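Long-range contacts in scarecrow-like protein 3 (PDB 6KPB), which probably acts as a GRAS-family transcription factor in plant development and binds several zinc-finger proteins of the IDD group: residues 171-176 with 201-206; 255-260 with 347-352; 261-266 with 329-334; 337-342 with 429-434; 354-359 with 410-415. All blocks are in the same frame, centred on the assembly; numbering follows the deposited sequence.

Interaction 1. Residues 171-176 with 201-206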
# COMPACT_ATOMS: atom_id res chain seq x y z
N ASP A 171 -3.21 -14.99 27.26
CA ASP A 171 -3.89 -14.11 26.32
C ASP A 171 -3.53 -14.57 24.91
O ASP A 171 -2.38 -14.42 24.47
CB ASP A 171 -3.50 -12.66 26.56
CG ASP A 171 -4.31 -11.67 25.73
OD1 ASP A 171 -5.08 -12.11 24.85
OD2 ASP A 171 -4.19 -10.45 25.98
N LEU A 172 -4.51 -15.12 24.19
CA LEU A 172 -4.26 -15.66 22.86
C LEU A 172 -4.13 -14.57 21.80
O LEU A 172 -3.60 -14.84 20.72
CB LEU A 172 -5.38 -16.63 22.47
CG LEU A 172 -5.58 -17.82 23.41
CD1 LEU A 172 -6.61 -18.78 22.85
CD2 LEU A 172 -4.26 -18.54 23.67
N ASP A 173 -4.60 -13.35 22.08
CA ASP A 173 -4.41 -12.21 21.18
C ASP A 173 -4.07 -11.01 22.07
O ASP A 173 -4.95 -10.23 22.44
CB ASP A 173 -5.63 -11.95 20.31
CG ASP A 173 -5.44 -10.77 19.38
OD1 ASP A 173 -5.67 -9.62 19.82
OD2 ASP A 173 -5.04 -10.98 18.21
N ALA A 174 -2.79 -10.88 22.40
CA ALA A 174 -2.33 -9.85 23.33
C ALA A 174 -2.00 -8.57 22.56
O ALA A 174 -0.84 -8.18 22.37
CB ALA A 174 -1.13 -10.35 24.12
N SER A 175 -3.06 -7.89 22.12
CA SER A 175 -2.94 -6.66 21.35
C SER A 175 -3.26 -5.40 22.15
O SER A 175 -2.60 -4.38 21.97
CB SER A 175 -3.84 -6.72 20.11
OG SER A 175 -5.14 -7.18 20.45
N GLU A 176 -4.26 -5.45 23.03
CA GLU A 176 -4.65 -4.28 23.81
C GLU A 176 -4.32 -4.49 25.28
O GLU A 176 -4.91 -5.36 25.93
CB GLU A 176 -6.14 -4.00 23.64
CG GLU A 176 -6.63 -2.81 24.45
CD GLU A 176 -5.94 -1.52 24.06
OE1 GLU A 176 -5.98 -1.16 22.87
OE2 GLU A 176 -5.35 -0.87 24.95
N GLY A 201 1.45 -13.62 26.86
CA GLY A 201 0.87 -12.92 25.72
C GLY A 201 1.31 -13.54 24.40
O GLY A 201 2.50 -13.68 24.14
N VAL A 202 0.33 -13.88 23.57
CA VAL A 202 0.56 -14.49 22.27
C VAL A 202 0.18 -13.48 21.19
O VAL A 202 -0.95 -12.97 21.18
CB VAL A 202 -0.22 -15.80 22.10
CG1 VAL A 202 0.02 -16.39 20.72
CG2 VAL A 202 0.17 -16.79 23.19
N HIS A 203 1.11 -13.20 20.29
CA HIS A 203 0.86 -12.33 19.15
C HIS A 203 1.92 -12.62 18.09
O HIS A 203 2.97 -13.20 18.39
CB HIS A 203 0.88 -10.85 19.55
CG HIS A 203 0.13 -9.96 18.60
ND1 HIS A 203 0.73 -9.33 17.54
CD2 HIS A 203 -1.18 -9.60 18.57
CE1 HIS A 203 -0.17 -8.61 16.89
NE2 HIS A 203 -1.34 -8.76 17.49
N HIS A 204 1.63 -12.22 16.86
CA HIS A 204 2.53 -12.47 15.74
C HIS A 204 3.46 -11.30 15.44
O HIS A 204 4.25 -11.38 14.50
CB HIS A 204 1.73 -12.83 14.49
CG HIS A 204 0.75 -11.77 14.07
ND1 HIS A 204 -0.51 -11.66 14.63
CD2 HIS A 204 0.84 -10.78 13.15
CE1 HIS A 204 -1.14 -10.65 14.07
NE2 HIS A 204 -0.35 -10.10 13.17
N GLN A 205 3.38 -10.22 16.22
CA GLN A 205 4.19 -9.04 16.00
C GLN A 205 4.89 -8.66 17.30
O GLN A 205 4.23 -8.47 18.32
CB GLN A 205 3.34 -7.88 15.48
CG GLN A 205 2.78 -8.12 14.08
CD GLN A 205 1.66 -7.16 13.71
OE1 GLN A 205 1.32 -6.27 14.48
NE2 GLN A 205 1.09 -7.34 12.53
N LYS A 206 6.22 -8.55 17.25
CA LYS A 206 6.99 -8.24 18.45
C LYS A 206 6.61 -6.87 19.01
O LYS A 206 6.46 -6.73 20.23
CB LYS A 206 8.49 -8.28 18.14
CG LYS A 206 9.21 -9.48 18.75
CD LYS A 206 10.55 -9.07 19.34
CE LYS A 206 10.44 -8.78 20.82
NZ LYS A 206 10.52 -10.02 21.64
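V202 is gripped twice by the loop that leaves strand 166-171. Its N donates to D171 O at 2.9 Å, nearly along the C=O axis, and its O accepts a hydrogen bond from A174 N at 3.0 Å, almost straight (172°). A174 CB also packs on G201 CA at 3.6 Å, close enough that a side chain on G201 would be tight.

The ring of H203 lies beside the D173 carboxylate, the planes 64° apart: H203 CD2 is 4.1 Å from D173 OD2, and H203 NE2 is 4.2 Å from S175 CB. Q205 N donates to H203 ND1 at 3.1 Å. An alanine in place of H203 would probably leave Q205 N without this acceptor and open a gap beside D173 and S175.

One shell out, S175 OG donates to D173 OD1 at 2.6 Å, which helps to hold the carboxylate's rotation. D173 N bonds D171 OD1 at 3.1 Å, closing an Asx turn, while D171 OD2 accepts from W180 NE1. R136 touches both S175 and H203. Strands 166-171 and 196-203 run parallel with helix 178-189 between them in sequence, the beta-alpha-beta crossover of a Rossmann-like sheet, and D171 ends the predicted VHIID motif.

Interaction 2. Residues 255-260 with 347-352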
# COMPACT_ATOMS: atom_id res chain seq x y z
N SER A 255 -8.04 -16.63 27.82
CA SER A 255 -8.88 -15.60 27.21
C SER A 255 -8.73 -15.67 25.70
O SER A 255 -7.63 -15.49 25.17
CB SER A 255 -8.49 -14.21 27.72
OG SER A 255 -9.21 -13.19 27.05
N SER A 256 -9.84 -15.91 25.01
CA SER A 256 -9.86 -16.05 23.55
C SER A 256 -10.79 -14.98 22.99
O SER A 256 -12.00 -15.18 22.91
CB SER A 256 -10.30 -17.46 23.15
OG SER A 256 -10.24 -17.63 21.75
N VAL A 257 -10.21 -13.86 22.58
CA VAL A 257 -10.97 -12.73 22.04
C VAL A 257 -10.88 -12.81 20.52
O VAL A 257 -9.84 -12.49 19.93
CB VAL A 257 -10.45 -11.39 22.58
CG1 VAL A 257 -11.19 -10.24 21.92
CG2 VAL A 257 -10.59 -11.33 24.09
N LEU A 258 -11.98 -13.24 19.89
CA LEU A 258 -12.12 -13.26 18.44
C LEU A 258 -11.09 -14.15 17.76
O LEU A 258 -10.66 -13.88 16.63
CB LEU A 258 -12.05 -11.84 17.85
CG LEU A 258 -13.01 -10.79 18.42
CD1 LEU A 258 -12.92 -9.50 17.61
CD2 LEU A 258 -14.43 -11.32 18.46
N GLN A 259 -10.68 -15.24 18.41
CA GLN A 259 -9.66 -16.12 17.87
C GLN A 259 -10.13 -17.53 17.57
O GLN A 259 -9.48 -18.22 16.78
CB GLN A 259 -8.46 -16.20 18.83
CG GLN A 259 -7.77 -14.87 19.07
CD GLN A 259 -7.45 -14.15 17.78
OE1 GLN A 259 -6.83 -14.71 16.88
NE2 GLN A 259 -7.89 -12.90 17.68
N LEU A 260 -11.24 -17.98 18.16
CA LEU A 260 -11.64 -19.38 18.02
C LEU A 260 -12.11 -19.68 16.60
O LEU A 260 -11.80 -20.74 16.05
CB LEU A 260 -12.73 -19.72 19.03
CG LEU A 260 -12.61 -21.10 19.67
CD1 LEU A 260 -11.24 -21.26 20.31
CD2 LEU A 260 -13.71 -21.31 20.70
N VAL A 347 -12.60 -17.91 28.88
CA VAL A 347 -13.53 -16.87 28.47
C VAL A 347 -13.40 -16.68 26.96
O VAL A 347 -12.29 -16.52 26.44
CB VAL A 347 -13.30 -15.56 29.24
CG1 VAL A 347 -13.65 -15.75 30.71
CG2 VAL A 347 -11.86 -15.10 29.11
N VAL A 348 -14.53 -16.71 26.27
CA VAL A 348 -14.56 -16.69 24.81
C VAL A 348 -15.40 -15.50 24.36
O VAL A 348 -16.56 -15.36 24.76
CB VAL A 348 -15.13 -17.99 24.23
CG1 VAL A 348 -15.17 -17.92 22.71
CG2 VAL A 348 -14.31 -19.19 24.70
N THR A 349 -14.81 -14.64 23.54
CA THR A 349 -15.52 -13.55 22.87
C THR A 349 -15.47 -13.81 21.37
O THR A 349 -14.38 -13.93 20.80
CB THR A 349 -14.91 -12.19 23.21
OG1 THR A 349 -15.01 -11.96 24.62
CG2 THR A 349 -15.65 -11.08 22.47
N GLU A 350 -16.64 -13.92 20.75
CA GLU A 350 -16.74 -14.28 19.35
C GLU A 350 -17.82 -13.45 18.67
O GLU A 350 -18.75 -12.96 19.32
CB GLU A 350 -17.05 -15.77 19.17
CG GLU A 350 -15.82 -16.65 19.07
CD GLU A 350 -15.00 -16.36 17.83
OE1 GLU A 350 -13.76 -16.48 17.89
OE2 GLU A 350 -15.60 -16.00 16.79
N GLN A 351 -17.69 -13.30 17.35
CA GLN A 351 -18.78 -12.76 16.56
C GLN A 351 -19.99 -13.66 16.67
O GLN A 351 -19.87 -14.89 16.75
CB GLN A 351 -18.36 -12.61 15.09
CG GLN A 351 -17.48 -11.41 14.78
CD GLN A 351 -16.01 -11.71 14.94
OE1 GLN A 351 -15.62 -12.72 15.51
NE2 GLN A 351 -15.17 -10.82 14.42
N ASP A 352 -21.17 -13.06 16.67
CA ASP A 352 -22.42 -13.80 16.79
C ASP A 352 -23.22 -13.63 15.50
O ASP A 352 -24.27 -13.00 15.47
CB ASP A 352 -23.22 -13.34 18.00
CG ASP A 352 -24.22 -14.37 18.47
OD1 ASP A 352 -24.57 -15.26 17.67
OD2 ASP A 352 -24.63 -14.32 19.65
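V347 meets S255 through CG2, which sits between the backbone N and carbonyl carbon and comes 3.6 Å from S255 CA. V347 O accepts S256 N at 2.9 Å. V348 puts CG1 against L260 CD2 at 4.2 Å, on the sheet face that also carries S256. T349 then uses both backbone groups: its N donates to S256 O at 2.9 Å (172°), and its O receives L258 N at 2.7 Å. Its OG1 is held elsewhere, by S149 OG.

E350 starts away from 255-260 but bends at chi2 (-65°), and OE1 comes back to L260 N at 2.9 Å in a weak bond; OE2 is hydrogen-bonded to H261 ND1. Q351 crosses L258 at about a right angle, its OE1 3.5 Å from L258 CD2. An alanine in place of L258 would probably open a gap over T349 O and leave the Q351 amide freer to turn.

Three consecutive parallel bridges, with strand axes 8° apart, join the strands mainly through main-chain bonds in the protein interior. The buried E350 carboxylate, shared between H261 and a weak bond from a backbone N-H, is likely to keep its negative charge with their help.

Interaction 3. Residues 261-266 with 329-334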
# COMPACT_ATOMS: atom_id res chain seq x y z
N HIS A 261 -12.84 -18.75 15.97
CA HIS A 261 -13.35 -18.99 14.62
C HIS A 261 -12.23 -19.14 13.60
O HIS A 261 -12.48 -19.66 12.51
CB HIS A 261 -14.29 -17.85 14.21
CG HIS A 261 -13.62 -16.52 14.08
ND1 HIS A 261 -13.83 -15.49 14.96
CD2 HIS A 261 -12.74 -16.05 13.16
CE1 HIS A 261 -13.11 -14.44 14.60
NE2 HIS A 261 -12.44 -14.75 13.51
N THR A 262 -11.01 -18.71 13.94
CA THR A 262 -9.88 -18.88 13.04
C THR A 262 -9.65 -20.35 12.70
O THR A 262 -9.29 -20.68 11.56
CB THR A 262 -8.63 -18.27 13.68
OG1 THR A 262 -8.67 -16.84 13.54
CG2 THR A 262 -7.35 -18.80 13.04
N PHE A 263 -9.87 -21.24 13.66
CA PHE A 263 -9.55 -22.65 13.48
C PHE A 263 -10.57 -23.40 12.62
O PHE A 263 -10.34 -24.58 12.34
CB PHE A 263 -9.43 -23.34 14.84
CG PHE A 263 -8.26 -22.87 15.65
CD1 PHE A 263 -8.37 -21.77 16.48
CD2 PHE A 263 -7.04 -23.53 15.58
CE1 PHE A 263 -7.29 -21.33 17.23
CE2 PHE A 263 -5.96 -23.10 16.33
CZ PHE A 263 -6.09 -22.00 17.15
N LEU A 264 -11.66 -22.77 12.21
CA LEU A 264 -12.64 -23.44 11.36
C LEU A 264 -12.18 -23.55 9.91
O LEU A 264 -12.89 -24.17 9.11
CB LEU A 264 -13.99 -22.71 11.42
CG LEU A 264 -14.73 -22.66 12.75
CD1 LEU A 264 -16.13 -22.09 12.56
CD2 LEU A 264 -14.81 -24.04 13.38
N ALA A 265 -11.04 -22.99 9.56
CA ALA A 265 -10.56 -23.01 8.19
C ALA A 265 -9.97 -24.37 7.84
O ALA A 265 -9.54 -25.14 8.71
CB ALA A 265 -9.52 -21.91 7.96
N SER A 266 -9.95 -24.67 6.55
CA SER A 266 -9.43 -25.95 6.06
C SER A 266 -7.92 -26.03 6.20
O SER A 266 -7.21 -26.31 5.24
CB SER A 266 -9.83 -26.15 4.59
OG SER A 266 -11.24 -26.04 4.43
N GLY A 329 -12.20 -29.83 12.41
CA GLY A 329 -11.45 -30.71 13.29
C GLY A 329 -10.28 -29.99 13.94
O GLY A 329 -9.78 -30.42 14.98
N ARG A 330 -9.84 -28.90 13.32
CA ARG A 330 -8.77 -28.10 13.91
C ARG A 330 -9.23 -27.41 15.18
O ARG A 330 -8.46 -27.28 16.14
CB ARG A 330 -8.26 -27.07 12.89
CG ARG A 330 -7.89 -27.67 11.54
CD ARG A 330 -7.36 -26.63 10.57
NE ARG A 330 -6.07 -26.09 10.97
CZ ARG A 330 -5.84 -24.81 11.26
NH1 ARG A 330 -6.83 -23.93 11.18
NH2 ARG A 330 -4.63 -24.42 11.61
N THR A 331 -10.49 -26.96 15.21
CA THR A 331 -11.02 -26.33 16.41
C THR A 331 -11.13 -27.32 17.56
O THR A 331 -10.81 -27.00 18.71
CB THR A 331 -12.39 -25.71 16.12
OG1 THR A 331 -12.25 -24.66 15.15
CG2 THR A 331 -13.00 -25.14 17.39
N ASP A 332 -11.57 -28.55 17.26
CA ASP A 332 -11.67 -29.58 18.30
C ASP A 332 -10.31 -29.84 18.94
O ASP A 332 -10.20 -29.90 20.17
CB ASP A 332 -12.23 -30.87 17.70
CG ASP A 332 -13.57 -30.66 17.01
OD1 ASP A 332 -14.06 -29.51 16.98
OD2 ASP A 332 -14.13 -31.65 16.50
N SER A 333 -9.27 -29.99 18.11
CA SER A 333 -7.94 -30.28 18.64
C SER A 333 -7.44 -29.14 19.52
O SER A 333 -6.81 -29.37 20.56
CB SER A 333 -6.96 -30.54 17.50
OG SER A 333 -6.38 -29.33 17.04
N PHE A 334 -7.72 -27.89 19.13
CA PHE A 334 -7.27 -26.76 19.93
C PHE A 334 -8.03 -26.67 21.25
O PHE A 334 -7.43 -26.46 22.30
CB PHE A 334 -7.43 -25.46 19.13
CG PHE A 334 -6.77 -24.27 19.78
CD1 PHE A 334 -5.40 -24.24 19.97
CD2 PHE A 334 -7.53 -23.20 20.22
CE1 PHE A 334 -4.80 -23.15 20.58
CE2 PHE A 334 -6.93 -22.11 20.82
CZ PHE A 334 -5.56 -22.09 21.00
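F263 lays its ring over that of F334 in an offset stack, centroids 4.2 Å apart and planes at 16°. F263 CZ stands above the centre of the F334 ring, whereas F334 CG lies over the rim region of the F263 ring, which shows the displacement. F334 CB adds a CH-pi contact, 4.1 Å from the F263 centroid and 16° off the ring normal. Although the rings are nearly parallel, the side chains cross at about a right angle.

T331 OG1 fits between two carbon atoms, 3.1 Å from F263 CB and 3.2 Å from L264 CD2. F263 O also lies near T331 OG1, but the angle is too poor for a bond. R330 lies beside the 3-10 turn, one guanidinium face toward F263 CD2. Its CB is 3.3 Å from F263 O and its CD 3.2 Å from A265 O, so the aliphatic part of the arginine runs beside carbonyl oxygens. Its chain bends at chi3, and NH1 lies 3.8 Å from both F263 O and F263 CA. Within the helix, R330 O accepts both F334 N and S333 OG from the same face of its plane.

L236 touches F263, and R425 of helix 419-428 touches L264 and T331. The contact thus closes a 3-10 turn against the N-terminal part of helix 330-340, across a chain portion largely unmodelled. Parallel neighbours 251-257 and 345-351 flank that helix in sequence, making a beta-alpha-beta unit with a long insertion, within a Rossmann-like fold and the predicted PFYRE region.

Interaction 4. Residues 337-342 with 429-434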
# COMPACT_ATOMS: atom_id res chain seq x y z
N ALA A 337 -6.76 -29.35 23.36
CA ALA A 337 -5.45 -28.95 23.86
C ALA A 337 -5.59 -27.96 25.02
O ALA A 337 -4.87 -28.06 26.02
CB ALA A 337 -4.61 -28.34 22.74
N ILE A 338 -6.51 -27.01 24.90
CA ILE A 338 -6.80 -26.11 26.01
C ILE A 338 -7.35 -26.89 27.19
O ILE A 338 -6.98 -26.65 28.35
CB ILE A 338 -7.76 -24.99 25.57
CG1 ILE A 338 -7.12 -24.13 24.48
CG2 ILE A 338 -8.17 -24.14 26.77
CD1 ILE A 338 -5.80 -23.52 24.89
N TRP A 339 -8.24 -27.85 26.93
CA TRP A 339 -8.82 -28.65 28.00
C TRP A 339 -7.74 -29.37 28.79
O TRP A 339 -7.78 -29.41 30.03
CB TRP A 339 -9.82 -29.65 27.42
CG TRP A 339 -10.59 -30.41 28.46
CD1 TRP A 339 -11.80 -30.08 29.00
CD2 TRP A 339 -10.20 -31.65 29.09
NE1 TRP A 339 -12.19 -31.02 29.92
CE2 TRP A 339 -11.22 -31.99 29.99
CE3 TRP A 339 -9.09 -32.49 28.97
CZ2 TRP A 339 -11.17 -33.14 30.78
CZ3 TRP A 339 -9.04 -33.63 29.75
CH2 TRP A 339 -10.07 -33.95 30.64
N GLY A 340 -6.75 -29.94 28.10
CA GLY A 340 -5.69 -30.66 28.78
C GLY A 340 -4.86 -29.78 29.70
O GLY A 340 -4.27 -30.27 30.67
N LEU A 341 -4.81 -28.48 29.42
CA LEU A 341 -4.10 -27.56 30.30
C LEU A 341 -4.82 -27.34 31.63
O LEU A 341 -4.26 -26.69 32.52
CB LEU A 341 -3.89 -26.22 29.60
CG LEU A 341 -2.98 -26.23 28.37
CD1 LEU A 341 -2.57 -24.82 27.99
CD2 LEU A 341 -1.76 -27.11 28.62
N SER A 342 -6.03 -27.88 31.78
CA SER A 342 -6.85 -27.73 32.97
C SER A 342 -7.00 -26.26 33.41
O SER A 342 -6.65 -25.91 34.54
CB SER A 342 -6.28 -28.56 34.12
OG SER A 342 -5.08 -27.99 34.60
N ALA A 429 -16.22 -30.44 23.76
CA ALA A 429 -14.79 -30.56 24.00
C ALA A 429 -14.47 -30.81 25.47
O ALA A 429 -13.28 -30.90 25.81
CB ALA A 429 -14.07 -29.30 23.52
N GLY A 430 -15.47 -30.91 26.33
CA GLY A 430 -15.26 -31.19 27.74
C GLY A 430 -15.38 -30.01 28.66
O GLY A 430 -14.97 -30.11 29.83
N PHE A 431 -15.93 -28.89 28.20
CA PHE A 431 -16.08 -27.70 29.02
C PHE A 431 -17.52 -27.56 29.50
O PHE A 431 -18.46 -27.92 28.78
CB PHE A 431 -15.67 -26.44 28.25
CG PHE A 431 -14.20 -26.38 27.92
CD1 PHE A 431 -13.31 -25.81 28.80
CD2 PHE A 431 -13.73 -26.89 26.72
CE1 PHE A 431 -11.96 -25.75 28.51
CE2 PHE A 431 -12.38 -26.84 26.42
CZ PHE A 431 -11.49 -26.27 27.31
N GLY A 432 -17.68 -27.05 30.71
CA GLY A 432 -18.99 -26.74 31.27
C GLY A 432 -19.17 -25.24 31.35
O GLY A 432 -18.23 -24.51 31.70
N ASN A 433 -20.37 -24.77 31.02
CA ASN A 433 -20.62 -23.34 31.00
C ASN A 433 -20.66 -22.77 32.41
O ASN A 433 -21.25 -23.36 33.32
CB ASN A 433 -21.94 -23.04 30.29
CG ASN A 433 -22.29 -21.56 30.31
OD1 ASN A 433 -23.31 -21.16 30.87
ND2 ASN A 433 -21.44 -20.74 29.71
N VAL A 434 -20.00 -21.63 32.59
CA VAL A 434 -20.03 -20.88 33.84
C VAL A 434 -20.81 -19.60 33.58
O VAL A 434 -20.31 -18.69 32.91
CB VAL A 434 -18.62 -20.59 34.36
CG1 VAL A 434 -18.68 -19.89 35.71
CG2 VAL A 434 -17.82 -21.87 34.47
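W339 and F431 form a T-shaped pair: the edge of the indole, at its five-membered ring, is directed at the face of the phenyl ring. The centroids are 5.3 Å apart and the planes stand at 85°. W339 CD1 is the atom that meets the face, 4.1 Å above the F431 plane and over its centre. W339 CG is anti to the backbone N (chi1 -173°), which carries CG off the helix toward 429-434.

The polar part is small. W339 NE1 donates to G430 O at 2.9 Å, but the N-H...O angle of 127° makes this bond weak, although the oxygen lies near the indole plane. W339 CD1 also comes to 3.3 Å from G430 O, and A429 O approaches the same CD1 at 3.6 Å. Both carbonyls therefore come near CD1, G430 O close to the ring plane and A429 O obliquely.

G430 occupies the positive-phi position of a Schellman motif that ends helix 419-428, and from there the chain enters strand 431-434, paired antiparallel with 472-482. A CB on G430 would clash with W339 NE1, so the glycine serves the turn and the indole at once. The contact thereby sets the end of helix 330-340, in the predicted PFYRE region, against the start of strand 431-434 in the predicted SAW region.

Apolar contacts complete the joint on the phenyl ring. F431 CZ is 3.8 Å from W339 CB and 4.0 Å from I338 CG2, the latter side chains crossing obliquely. M346 of strand 345-351 touches both I338 and F431, W480 lies on F431, and C482 touches W339.

Interaction 5. Residues 354-359 with 410-415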
# COMPACT_ATOMS: atom_id res chain seq x y z
N ASP A 354 -23.90 -15.91 11.53
CA ASP A 354 -23.63 -17.05 10.66
C ASP A 354 -23.00 -16.53 9.38
O ASP A 354 -23.68 -16.21 8.41
CB ASP A 354 -24.90 -17.84 10.38
CG ASP A 354 -24.63 -19.14 9.63
OD1 ASP A 354 -23.45 -19.46 9.39
OD2 ASP A 354 -25.60 -19.84 9.28
N HIS A 355 -21.67 -16.43 9.39
CA HIS A 355 -20.90 -16.04 8.22
C HIS A 355 -20.09 -17.20 7.65
O HIS A 355 -19.17 -16.97 6.85
CB HIS A 355 -19.98 -14.87 8.56
CG HIS A 355 -20.71 -13.60 8.90
ND1 HIS A 355 -20.09 -12.53 9.50
CD2 HIS A 355 -22.00 -13.25 8.71
CE1 HIS A 355 -20.98 -11.56 9.67
NE2 HIS A 355 -22.14 -11.97 9.21
N ASN A 356 -20.40 -18.43 8.04
CA ASN A 356 -19.69 -19.62 7.58
C ASN A 356 -20.59 -20.51 6.73
O ASN A 356 -20.37 -21.72 6.66
CB ASN A 356 -19.13 -20.40 8.77
CG ASN A 356 -18.00 -21.33 8.37
OD1 ASN A 356 -17.31 -21.10 7.38
ND2 ASN A 356 -17.81 -22.39 9.15
N GLY A 357 -21.60 -19.92 6.11
CA GLY A 357 -22.49 -20.67 5.24
C GLY A 357 -21.76 -21.35 4.10
O GLY A 357 -20.63 -20.99 3.75
N SER A 358 -22.41 -22.36 3.54
CA SER A 358 -21.77 -23.19 2.52
C SER A 358 -21.56 -22.42 1.22
O SER A 358 -20.46 -22.46 0.64
CB SER A 358 -22.61 -24.45 2.28
OG SER A 358 -23.93 -24.11 1.90
N THR A 359 -22.57 -21.70 0.76
CA THR A 359 -22.51 -21.04 -0.53
C THR A 359 -22.19 -19.55 -0.38
O THR A 359 -22.30 -18.97 0.70
CB THR A 359 -23.83 -21.20 -1.29
OG1 THR A 359 -24.84 -20.36 -0.71
CG2 THR A 359 -24.30 -22.65 -1.24
N PHE A 410 -8.70 -22.90 3.57
CA PHE A 410 -7.96 -22.37 4.71
C PHE A 410 -7.77 -20.86 4.63
O PHE A 410 -7.59 -20.22 5.67
CB PHE A 410 -6.59 -23.06 4.81
N GLU A 411 -7.81 -20.28 3.43
CA GLU A 411 -7.61 -18.85 3.28
C GLU A 411 -8.72 -18.03 3.90
O GLU A 411 -8.52 -16.84 4.18
CB GLU A 411 -7.47 -18.49 1.80
N ARG A 412 -9.90 -18.62 4.12
CA ARG A 412 -11.02 -17.91 4.72
C ARG A 412 -10.98 -18.14 6.23
O ARG A 412 -11.43 -19.17 6.73
CB ARG A 412 -12.34 -18.38 4.12
CG ARG A 412 -13.52 -17.45 4.40
CD ARG A 412 -14.73 -17.83 3.57
NE ARG A 412 -15.58 -18.80 4.25
CZ ARG A 412 -16.23 -19.79 3.63
NH1 ARG A 412 -16.10 -19.94 2.32
NH2 ARG A 412 -16.99 -20.62 4.32
N ARG A 413 -10.43 -17.17 6.96
CA ARG A 413 -10.28 -17.29 8.40
C ARG A 413 -11.45 -16.69 9.17
O ARG A 413 -11.70 -17.10 10.31
CB ARG A 413 -8.98 -16.61 8.86
CG ARG A 413 -7.82 -16.80 7.90
CD ARG A 413 -6.49 -16.70 8.62
NE ARG A 413 -6.33 -17.75 9.62
CZ ARG A 413 -5.98 -19.00 9.33
NH1 ARG A 413 -5.75 -19.36 8.07
NH2 ARG A 413 -5.86 -19.90 10.30
N GLU A 414 -12.17 -15.73 8.59
CA GLU A 414 -13.28 -15.06 9.26
C GLU A 414 -14.57 -15.88 9.15
O GLU A 414 -15.58 -15.46 8.59
CB GLU A 414 -13.47 -13.66 8.68
CG GLU A 414 -12.32 -12.70 8.96
CD GLU A 414 -12.07 -12.51 10.44
OE1 GLU A 414 -11.11 -13.13 10.97
OE2 GLU A 414 -12.83 -11.76 11.08
N ARG A 415 -14.51 -17.09 9.71
CA ARG A 415 -15.64 -18.02 9.67
C ARG A 415 -16.47 -17.85 10.95
O ARG A 415 -16.43 -18.66 11.87
CB ARG A 415 -15.15 -19.45 9.50
CG ARG A 415 -14.45 -19.70 8.17
CD ARG A 415 -13.90 -21.10 8.07
NE ARG A 415 -13.47 -21.42 6.71
CZ ARG A 415 -14.24 -22.02 5.81
NH1 ARG A 415 -15.48 -22.37 6.12
NH2 ARG A 415 -13.77 -22.26 4.59
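N356 OD1 receives two arginines and forms the dense part of the contact. R412 NH2 donates to N356 OD1 at 3.1 Å with a fairly straight N-H...O (158°), the oxygen lying near the guanidinium plane. R415 NH1 comes closer to N356 OD1, 2.6 Å, but at 124° that bond is weak. The amide plane stands steeply to both guanidinium groups, 85° from that of R415. R415 is extended from CG to NE, and its CB packs on N356 CG at 3.6 Å.

The two guanidinium groups also lie over one another, with R412 CZ 3.3 Å above the R415 plane. Two donors, R412 NH2 and R415 NH1, crowd each other at 2.9 Å, so the detailed placing of R415 NH1 is doubtful. Their like charges are probably eased by E408, which makes a salt bridge with R412 NH1, and by G409 O, which takes R415 NH2. N356 ND2 is turned to E417 OE2, so the amide is held at both ends.

This joins two loops: one follows strand 345-351 and reaches helix 360-381 with T359 as N-cap, the other follows helix 387-406 and passes through an inverse gamma turn centred on E414.

The other parts are looser. S358 and T359 are solvent-exposed and carry almost none of the contact. G357 O is 3.7 Å from R412 NH2 and bonds R363 NH1 instead, while H355 O and E414 O approach only to 4.3 Å.

Interactions 1 and 2 lie on the parallel part of one mixed sheet, their centres 14 Å apart, and meet where L172 N reaches S255 O at 3.3 Å, a probable hydrogen bond. H261 probably bonds both E350 OE2, 2.6 Å from its ND1, and E414 OE1, 3.3 Å from its NE2, so interactions 2, 3 and 5 share one histidine. Interactions 3 and 4 use opposite ends of helix 330-340, with centres 15 Å apart. Interaction 4 is farthest from interaction 5, about 25 Å between centres, although along the chain its segments bracket those of interaction 5.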